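Long-range contacts in extracellular invertase (Aspergillus kawachii, PDB 5XHA), which probably hydrolyses sucrose at its beta-D-fructofuranosyl bond, releasing fructose and glucose: residues Leu379-Val384 against Asn556-Leu561; Pro306-Phe311 against Ser396-Ser401; Leu372-Arg377 against Glu552-Gly557. All coordinates share one frame; numbering follows the deposited sequence.

Contact 1 (Leu379-Val384 against Asn556-Leu561). With FRU (beta-D-fructofuranose), chain E.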
loop_
_atom_site.group_PDB
_atom_site.type_symbol
_atom_site.label_atom_id
_atom_site.label_comp_id
_atom_site.label_asym_id
_atom_site.label_seq_id
_atom_site.Cartn_x
_atom_site.Cartn_y
_atom_site.Cartn_z
ATOM N N LEU A 379 -1.933 10.288 41.007
ATOM C CA LEU A 379 -1.398 10.717 42.291
ATOM C C LEU A 379 -2.265 11.835 42.860
ATOM O O LEU A 379 -2.593 12.788 42.144
ATOM C CB LEU A 379 0.032 11.220 42.131
ATOM C CG LEU A 379 0.699 11.812 43.373
ATOM C CD1 LEU A 379 0.872 10.765 44.463
ATOM C CD2 LEU A 379 2.040 12.422 43.009
ATOM N N TYR A 380 -2.614 11.719 44.142
ATOM C CA TYR A 380 -3.369 12.767 44.843
ATOM C C TYR A 380 -2.480 13.511 45.822
ATOM O O TYR A 380 -1.661 12.904 46.513
ATOM C CB TYR A 380 -4.580 12.177 45.565
ATOM C CG TYR A 380 -5.602 11.661 44.597
ATOM C CD1 TYR A 380 -6.510 12.524 43.988
ATOM C CD2 TYR A 380 -5.640 10.319 44.252
ATOM C CE1 TYR A 380 -7.437 12.052 43.081
ATOM C CE2 TYR A 380 -6.562 9.841 43.341
ATOM C CZ TYR A 380 -7.446 10.711 42.764
ATOM O OH TYR A 380 -8.340 10.229 41.867
ATOM N N ILE A 381 -2.624 14.833 45.859
ATOM C CA ILE A 381 -1.886 15.645 46.811
ATOM C C ILE A 381 -2.877 16.314 47.768
ATOM O O ILE A 381 -3.492 17.334 47.419
ATOM C CB ILE A 381 -1.042 16.715 46.114
ATOM C CG1 ILE A 381 -0.158 16.088 45.020
ATOM C CG2 ILE A 381 -0.202 17.450 47.144
ATOM C CD1 ILE A 381 0.465 17.095 44.075
ATOM N N PRO A 382 -3.025 15.754 48.983
ATOM C CA PRO A 382 -3.994 16.277 49.955
ATOM C C PRO A 382 -3.513 17.515 50.729
ATOM O O PRO A 382 -2.315 17.821 50.751
ATOM C CB PRO A 382 -4.189 15.098 50.907
ATOM C CG PRO A 382 -2.871 14.402 50.896
ATOM C CD PRO A 382 -2.291 14.590 49.516
ATOM N N ASN A 383 -4.467 18.228 51.330
ATOM C CA ASN A 383 -4.190 19.330 52.268
ATOM C C ASN A 383 -3.394 20.480 51.694
ATOM O O ASN A 383 -2.572 21.081 52.380
ATOM C CB ASN A 383 -3.482 18.782 53.500
ATOM C CG ASN A 383 -4.217 17.613 54.095
ATOM O OD1 ASN A 383 -5.441 17.629 54.175
ATOM N ND2 ASN A 383 -3.486 16.586 54.497
ATOM N N VAL A 384 -3.662 20.802 50.436
ATOM C CA VAL A 384 -2.980 21.896 49.773
ATOM C C VAL A 384 -3.749 23.171 50.065
ATOM O O VAL A 384 -4.980 23.169 50.025
ATOM C CB VAL A 384 -2.920 21.678 48.253
ATOM C CG1 VAL A 384 -2.417 22.931 47.551
ATOM C CG2 VAL A 384 -2.039 20.483 47.925
ATOM N N ASN A 556 9.030 14.052 44.470
ATOM C CA ASN A 556 7.657 14.219 44.953
ATOM C C ASN A 556 6.646 13.293 44.258
ATOM O O ASN A 556 5.449 13.596 44.199
ATOM C CB ASN A 556 7.209 15.701 44.823
ATOM C CG ASN A 556 7.901 16.637 45.820
ATOM O OD1 ASN A 556 7.249 17.362 46.589
ATOM N ND2 ASN A 556 9.210 16.661 45.782
ATOM N N GLY A 557 7.125 12.162 43.743
ATOM C CA GLY A 557 6.282 11.188 43.049
ATOM C C GLY A 557 5.649 11.680 41.761
ATOM O O GLY A 557 4.758 11.029 41.229
ATOM N N ARG A 558 6.096 12.818 41.247
ATOM C CA ARG A 558 5.426 13.418 40.110
ATOM C C ARG A 558 6.370 14.136 39.159
ATOM O O ARG A 558 5.927 14.883 38.314
ATOM C CB ARG A 558 4.348 14.386 40.608
ATOM C CG ARG A 558 4.876 15.624 41.316
ATOM C CD ARG A 558 3.730 16.429 41.905
ATOM N NE ARG A 558 4.175 17.756 42.333
ATOM C CZ ARG A 558 4.238 18.188 43.591
ATOM N NH1 ARG A 558 3.879 17.416 44.608
ATOM N NH2 ARG A 558 4.663 19.416 43.833
ATOM N N PHE A 559 7.662 13.886 39.265
ATOM C CA PHE A 559 8.615 14.639 38.479
ATOM C C PHE A 559 9.808 13.767 38.165
ATOM O O PHE A 559 10.274 13.035 39.023
ATOM C CB PHE A 559 9.058 15.877 39.257
ATOM C CG PHE A 559 10.150 16.657 38.598
ATOM C CD1 PHE A 559 11.481 16.321 38.804
ATOM C CD2 PHE A 559 9.853 17.740 37.791
ATOM C CE1 PHE A 559 12.490 17.031 38.208
ATOM C CE2 PHE A 559 10.862 18.467 37.205
ATOM C CZ PHE A 559 12.185 18.119 37.421
ATOM N N ALA A 560 10.280 13.848 36.924
ATOM C CA ALA A 560 11.528 13.217 36.537
ATOM C C ALA A 560 12.262 14.043 35.495
ATOM O O ALA A 560 11.654 14.568 34.564
ATOM C CB ALA A 560 11.287 11.810 36.017
ATOM N N LEU A 561 13.576 14.140 35.688
ATOM C CA LEU A 561 14.498 14.828 34.784
ATOM C C LEU A 561 15.764 13.981 34.649
ATOM O O LEU A 561 16.431 13.675 35.656
ATOM C CB LEU A 561 14.854 16.198 35.352
ATOM C CG LEU A 561 15.996 16.983 34.693
ATOM C CD1 LEU A 561 15.695 17.262 33.235
ATOM C CD2 LEU A 561 16.226 18.292 35.434
HETATM C C1 FRU E . 11.161 7.719 47.411
HETATM C C2 FRU E . 10.244 7.373 46.227
HETATM C C3 FRU E . 10.909 6.578 45.085
HETATM C C4 FRU E . 10.283 7.206 43.851
HETATM C C5 FRU E . 10.218 8.670 44.272
HETATM C C6 FRU E . 9.171 9.473 43.496
HETATM O O1 FRU E . 11.407 6.601 48.276
HETATM O O2 FRU E . 9.050 6.683 46.659
HETATM O O3 FRU E . 10.657 5.162 45.121
HETATM O O4 FRU E . 10.989 6.982 42.619
HETATM O O5 FRU E . 9.901 8.646 45.669
HETATM O O6 FRU E . 9.626 10.827 43.244
#
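L379 and I381, alternate residues on one face of their strand, each present a single methyl to the turn N556-R558. L379 CD2 lies 3.5 Å from G557 O and 3.8 Å from N556 O, beside two successive backbone carbonyl oxygens, and 3.9 Å from R558 CB. CG of L379 points away from the backbone N (chi1 175°), which sends the isobutyl group out to the turn. I381 reaches a different part of R558: its CD1 approaches NH1 at 3.5 Å, obliquely to the guanidinium, and the two side chains run almost perpendicular. The contact is therefore one of van der Waals packing, burying only 161 Å² over both sides.

R558 is positioned by N556 on one guanidinium face and by E538 at NH1. Its chain runs extended from CG to NE, and N556 CB sits 3.7 Å above that face, displaced toward the rim. NH1 makes a salt bridge to E538, and the I381 methyl packs against that same charged end, while CB of R558 meets L379. N556 and G557 both have positive phi, and R558 and F559 both face A555, a classic beta bulge. On the turn, G557 N donates to fructose O6 at 2.9 Å with an N-H...O angle of 146°, so the turn whose carbonyls meet L379 also donates one hydrogen bond to the sugar.

Strand 366-385, in the propeller-type N-terminal domain of this family, is paired here with strand 408-418 through L379 with T413 and I381 with L411; the turn joins strands 550-555 and 559-564 of the C-terminal sandwich, so the contact bridges the two domains.

Contact 2 (Pro306-Phe311 against Ser396-Ser401)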
loop_
_atom_site.group_PDB
_atom_site.type_symbol
_atom_site.label_atom_id
_atom_site.label_comp_id
_atom_site.label_asym_id
_atom_site.label_seq_id
_atom_site.Cartn_x
_atom_site.Cartn_y
_atom_site.Cartn_z
ATOM N N PRO A 306 -8.159 17.224 26.708
ATOM C CA PRO A 306 -7.194 17.362 27.794
ATOM C C PRO A 306 -7.682 18.235 28.951
ATOM O O PRO A 306 -8.250 19.297 28.720
ATOM C CB PRO A 306 -5.991 18.017 27.112
ATOM C CG PRO A 306 -6.076 17.556 25.703
ATOM C CD PRO A 306 -7.558 17.553 25.405
ATOM N N ASN A 307 -7.452 17.785 30.177
ATOM C CA ASN A 307 -7.742 18.596 31.371
ATOM C C ASN A 307 -6.493 18.901 32.213
ATOM O O ASN A 307 -6.561 19.672 33.166
ATOM C CB ASN A 307 -8.844 17.939 32.222
ATOM C CG ASN A 307 -8.563 16.477 32.538
ATOM O OD1 ASN A 307 -7.415 16.055 32.703
ATOM N ND2 ASN A 307 -9.618 15.696 32.634
ATOM N N MET A 308 -5.364 18.278 31.874
ATOM C CA MET A 308 -4.058 18.648 32.431
ATOM C C MET A 308 -2.951 17.889 31.685
ATOM O O MET A 308 -3.185 16.859 31.055
ATOM C CB MET A 308 -3.968 18.369 33.950
ATOM C CG MET A 308 -4.255 16.934 34.357
ATOM S SD MET A 308 -4.144 16.640 36.133
ATOM C CE MET A 308 -4.422 14.878 36.217
ATOM N N ALA A 309 -1.737 18.408 31.755
ATOM C CA ALA A 309 -0.635 17.821 30.996
ATOM C C ALA A 309 0.641 18.223 31.663
ATOM O O ALA A 309 0.672 19.224 32.377
ATOM C CB ALA A 309 -0.665 18.305 29.549
ATOM N N GLY A 310 1.684 17.428 31.447
ATOM C CA GLY A 310 3.026 17.723 31.953
ATOM C C GLY A 310 4.072 16.963 31.145
ATOM O O GLY A 310 3.799 16.529 30.010
ATOM N N PHE A 311 5.268 16.819 31.720
ATOM C CA PHE A 311 6.344 16.040 31.101
ATOM C C PHE A 311 6.482 14.731 31.837
ATOM O O PHE A 311 6.486 14.716 33.066
ATOM C CB PHE A 311 7.687 16.765 31.194
ATOM C CG PHE A 311 7.874 17.845 30.180
ATOM C CD1 PHE A 311 7.297 19.091 30.363
ATOM C CD2 PHE A 311 8.646 17.622 29.037
ATOM C CE1 PHE A 311 7.483 20.093 29.432
ATOM C CE2 PHE A 311 8.840 18.623 28.107
ATOM C CZ PHE A 311 8.259 19.861 28.305
ATOM N N SER A 396 -0.123 21.166 35.248
ATOM C CA SER A 396 0.020 19.708 35.256
ATOM C C SER A 396 -0.648 19.049 36.445
ATOM O O SER A 396 -0.303 17.929 36.817
ATOM C CB SER A 396 1.505 19.317 35.174
ATOM O OG SER A 396 2.308 20.227 35.862
ATOM N N TRP A 397 -1.647 19.737 36.994
ATOM C CA TRP A 397 -2.459 19.230 38.090
ATOM C C TRP A 397 -3.847 19.893 38.015
ATOM O O TRP A 397 -4.035 20.873 37.298
ATOM C CB TRP A 397 -1.777 19.535 39.423
ATOM C CG TRP A 397 -1.625 20.999 39.665
ATOM C CD1 TRP A 397 -2.566 21.839 40.214
ATOM C CD2 TRP A 397 -0.489 21.824 39.349
ATOM N NE1 TRP A 397 -2.079 23.120 40.267
ATOM C CE2 TRP A 397 -0.809 23.142 39.745
ATOM C CE3 TRP A 397 0.770 21.577 38.788
ATOM C CZ2 TRP A 397 0.077 24.209 39.582
ATOM C CZ3 TRP A 397 1.650 22.640 38.622
ATOM C CH2 TRP A 397 1.299 23.938 39.022
ATOM N N GLN A 398 -4.824 19.338 38.720
ATOM C CA GLN A 398 -6.129 19.988 38.836
ATOM C C GLN A 398 -6.758 19.711 40.210
ATOM O O GLN A 398 -6.512 18.662 40.817
ATOM C CB GLN A 398 -7.065 19.532 37.711
ATOM C CG GLN A 398 -7.437 18.069 37.799
ATOM C CD GLN A 398 -8.230 17.579 36.609
ATOM O OE1 GLN A 398 -8.835 18.357 35.875
ATOM N NE2 GLN A 398 -8.235 16.271 36.417
ATOM N N VAL A 399 -7.558 20.665 40.690
ATOM C CA VAL A 399 -8.271 20.521 41.964
ATOM C C VAL A 399 -9.367 19.509 41.750
ATOM O O VAL A 399 -10.118 19.613 40.800
ATOM C CB VAL A 399 -8.884 21.862 42.443
ATOM C CG1 VAL A 399 -9.715 21.651 43.700
ATOM C CG2 VAL A 399 -7.794 22.896 42.702
ATOM N N VAL A 400 -9.445 18.499 42.600
ATOM C CA VAL A 400 -10.533 17.521 42.481
ATOM C C VAL A 400 -11.560 17.641 43.609
ATOM O O VAL A 400 -12.648 17.087 43.481
ATOM C CB VAL A 400 -10.021 16.067 42.423
ATOM C CG1 VAL A 400 -9.392 15.796 41.057
ATOM C CG2 VAL A 400 -9.055 15.767 43.566
ATOM N N SER A 401 -11.204 18.330 44.704
ATOM C CA SER A 401 -12.143 18.611 45.805
ATOM C C SER A 401 -11.681 19.793 46.670
ATOM O O SER A 401 -10.550 20.279 46.542
ATOM C CB SER A 401 -12.358 17.373 46.678
ATOM O OG SER A 401 -11.210 17.119 47.457
#
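The amides of Q398 and N307 are the flat groups that meet across this contact, and their planes are inclined by 53°, too far from parallel for a stack. Q398 OE1 approaches N307 at CB, 3.7 Å away, while Q398 NE2 donates to Q412 OE1, which helps fix the rotation of the amide. The W397 indole takes little part across the contact: it meets F527 and W239 edge-to-face and its NE1 donates to A390 O.

M308 reaches across to the backbone of W397 and Q398. Its CG stands between the backbone N and the carbonyl carbon (chi1 56°) and the chain is extended beyond, which carries SD to 3.7 Å from W397 CA and 4.0 Å from Q398 CG; the M308 and Q398 side chains cross at about a right angle. Farther along, S396 CB packs 3.9 Å from G310 CA. Its still closer approach to A309 O is too tight to be relied on.

CA atoms of A309 and S396 come within 4.7 Å and the touching parts run 147° apart, yet the backbones bond to other partners. Strand 302-311 pairs with strand 286-298, where N307 and M308 form a classic beta bulge facing S293; strand 398-403 pairs with strand 408-418. The contact thus packs edge strands of two separate sheets against each other, probably both belonging to the propeller-type part of the fold.

Contact 3 (Leu372-Arg377 against Glu552-Gly557). With FRU (beta-D-fructofuranose), chain E.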
loop_
_atom_site.group_PDB
_atom_site.type_symbol
_atom_site.label_atom_id
_atom_site.label_comp_id
_atom_site.label_asym_id
_atom_site.label_seq_id
_atom_site.Cartn_x
_atom_site.Cartn_y
_atom_site.Cartn_z
ATOM N N LEU A 372 15.068 3.940 33.561
ATOM C CA LEU A 372 14.491 2.942 34.446
ATOM C C LEU A 372 12.991 2.764 34.153
ATOM O O LEU A 372 12.295 3.735 33.919
ATOM C CB LEU A 372 14.655 3.382 35.905
ATOM C CG LEU A 372 16.083 3.571 36.438
ATOM C CD1 LEU A 372 16.024 4.181 37.823
ATOM C CD2 LEU A 372 16.794 2.236 36.443
ATOM N N PRO A 373 12.492 1.526 34.202
ATOM C CA PRO A 373 11.048 1.369 34.050
ATOM C C PRO A 373 10.301 2.208 35.075
ATOM O O PRO A 373 10.687 2.238 36.244
ATOM C CB PRO A 373 10.822 -0.119 34.332
ATOM C CG PRO A 373 11.996 -0.528 35.164
ATOM C CD PRO A 373 13.141 0.279 34.633
ATOM N N ARG A 374 9.227 2.860 34.650
ATOM C CA ARG A 374 8.458 3.717 35.555
ATOM C C ARG A 374 7.003 3.247 35.670
ATOM O O ARG A 374 6.374 2.926 34.662
ATOM C CB ARG A 374 8.536 5.171 35.085
ATOM C CG ARG A 374 9.918 5.752 35.274
ATOM C CD ARG A 374 10.107 7.074 34.579
ATOM N NE ARG A 374 11.481 7.531 34.726
ATOM C CZ ARG A 374 11.955 8.671 34.235
ATOM N NH1 ARG A 374 11.162 9.492 33.552
ATOM N NH2 ARG A 374 13.232 8.987 34.422
ATOM N N GLU A 375 6.496 3.176 36.904
ATOM C CA GLU A 375 5.070 2.926 37.155
ATOM C C GLU A 375 4.333 4.239 37.031
ATOM O O GLU A 375 4.750 5.236 37.612
ATOM C CB GLU A 375 4.839 2.355 38.565
ATOM C CG GLU A 375 5.332 0.932 38.722
ATOM C CD GLU A 375 5.110 0.361 40.101
ATOM O OE1 GLU A 375 4.219 0.857 40.799
ATOM O OE2 GLU A 375 5.794 -0.610 40.466
ATOM N N LEU A 376 3.253 4.248 36.256
ATOM C CA LEU A 376 2.401 5.423 36.169
ATOM C C LEU A 376 1.117 5.141 36.945
ATOM O O LEU A 376 0.597 4.006 36.916
ATOM C CB LEU A 376 2.103 5.771 34.714
ATOM C CG LEU A 376 3.305 6.072 33.821
ATOM C CD1 LEU A 376 2.837 6.698 32.510
ATOM C CD2 LEU A 376 4.360 6.956 34.479
ATOM N N ARG A 377 0.642 6.153 37.674
ATOM C CA ARG A 377 -0.627 6.050 38.407
ATOM C C ARG A 377 -1.199 7.436 38.657
ATOM O O ARG A 377 -0.501 8.433 38.469
ATOM C CB ARG A 377 -0.421 5.300 39.722
ATOM C CG ARG A 377 0.332 6.089 40.789
ATOM C CD ARG A 377 0.652 5.233 42.005
ATOM N NE ARG A 377 1.179 6.030 43.111
ATOM C CZ ARG A 377 0.448 6.804 43.931
ATOM N NH1 ARG A 377 -0.885 6.930 43.795
ATOM N NH2 ARG A 377 1.064 7.469 44.910
ATOM N N GLU A 552 19.233 10.159 36.686
ATOM C CA GLU A 552 17.778 10.349 36.752
ATOM C C GLU A 552 17.429 11.038 38.072
ATOM O O GLU A 552 17.789 10.552 39.140
ATOM C CB GLU A 552 17.042 9.011 36.652
ATOM C CG GLU A 552 17.274 8.315 35.327
ATOM C CD GLU A 552 16.383 7.112 35.103
ATOM O OE1 GLU A 552 15.228 7.077 35.594
ATOM O OE2 GLU A 552 16.848 6.187 34.411
ATOM N N VAL A 553 16.760 12.183 37.975
ATOM C CA VAL A 553 16.317 12.945 39.127
ATOM C C VAL A 553 14.794 12.851 39.252
ATOM O O VAL A 553 14.076 13.315 38.380
ATOM C CB VAL A 553 16.706 14.435 38.996
ATOM C CG1 VAL A 553 16.351 15.177 40.272
ATOM C CG2 VAL A 553 18.195 14.569 38.708
ATOM N N TYR A 554 14.334 12.236 40.335
ATOM C CA TYR A 554 12.930 12.144 40.689
ATOM C C TYR A 554 12.600 13.084 41.848
ATOM O O TYR A 554 13.444 13.305 42.737
ATOM C CB TYR A 554 12.603 10.713 41.117
ATOM C CG TYR A 554 12.757 9.673 40.016
ATOM C CD1 TYR A 554 14.001 9.146 39.696
ATOM C CD2 TYR A 554 11.655 9.229 39.303
ATOM C CE1 TYR A 554 14.148 8.196 38.701
ATOM C CE2 TYR A 554 11.782 8.275 38.295
ATOM C CZ TYR A 554 13.029 7.757 37.994
ATOM O OH TYR A 554 13.152 6.812 36.997
ATOM N N ALA A 555 11.375 13.614 41.855
ATOM C CA ALA A 555 10.898 14.444 42.981
ATOM C C ALA A 555 9.407 14.311 43.209
ATOM O O ALA A 555 8.618 14.400 42.259
ATOM C CB ALA A 555 11.256 15.905 42.768
ATOM N N ASN A 556 9.030 14.052 44.470
ATOM C CA ASN A 556 7.657 14.219 44.953
ATOM C C ASN A 556 6.646 13.293 44.258
ATOM O O ASN A 556 5.449 13.596 44.199
ATOM C CB ASN A 556 7.209 15.701 44.823
ATOM C CG ASN A 556 7.901 16.637 45.820
ATOM O OD1 ASN A 556 7.249 17.362 46.589
ATOM N ND2 ASN A 556 9.210 16.661 45.782
ATOM N N GLY A 557 7.125 12.162 43.743
ATOM C CA GLY A 557 6.282 11.188 43.049
ATOM C C GLY A 557 5.649 11.680 41.761
ATOM O O GLY A 557 4.758 11.029 41.229
HETATM C C1 FRU E . 11.161 7.719 47.411
HETATM C C2 FRU E . 10.244 7.373 46.227
HETATM C C3 FRU E . 10.909 6.578 45.085
HETATM C C4 FRU E . 10.283 7.206 43.851
HETATM C C5 FRU E . 10.218 8.670 44.272
HETATM C C6 FRU E . 9.171 9.473 43.496
HETATM O O1 FRU E . 11.407 6.601 48.276
HETATM O O2 FRU E . 9.050 6.683 46.659
HETATM O O3 FRU E . 10.657 5.162 45.121
HETATM O O4 FRU E . 10.989 6.982 42.619
HETATM O O5 FRU E . 9.901 8.646 45.669
HETATM O O6 FRU E . 9.626 10.827 43.244
#
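The backbones of L372-R377 and E552-G557 stay apart; the nearest CA atoms, of L372 and E552, are 8.4 Å from each other, so side chains span the gap. The E552 carboxylate is central. L372 N donates to the syn lone pair of E552 OE2 at 3.0 Å, nearly straight at 166°, and L372 CG packs 3.4 Å from the same oxygen. R374 NH2 forms a salt bridge to E552 OE1 at 3.0 Å; this oxygen lies in the guanidinium plane but is met from 57° above the carboxylate plane. R374 NE donates to Y554 OH at 2.9 Å, with the hydroxyl tilted 24° from the guanidinium plane.

Y554 OH in turn donates to E552 OE1, so that oxygen accepts two bonds; at 2.5 Å this one is unusually short, its exact length uncertain. Outside the segments, H31 also bonds OE2, while D313 and S562 hold the R374 guanidinium.

Each bond has a defined direction: the arginine feeds the phenol oxygen, and the phenol feeds the carboxylate. Such a buried network would probably favour an ionised E552, with R374 shared between it and D313. It fixes the hydroxyl end of Y554, while at the other end of the side chain CB lies 3.7 Å from fructose O6.

Overall arrangement
Contacts 1 and 3 join the same two domains along strand 366-385, but at different depths. Contact 3 is buried, its centre about 9 Å from the centre of the chain, and relies on charge and directed hydrogen bonds; contact 1, its centre about 17 Å away from that point, is a surface contact made by leucine and isoleucine methyls. They share N556 and G557, and both touch the fructose. Contact 2, partly buried, probably lies within the propeller-type domain and depends on methionine packing rather than on polar bonds. It touches contact 1, with Y380 CE1 4.1 Å from V400 CG2, whereas its nearest atoms to contact 3 remain about 7 Å away. All three reach the mixed sheet containing strands 366-385, 398-403 and 408-418.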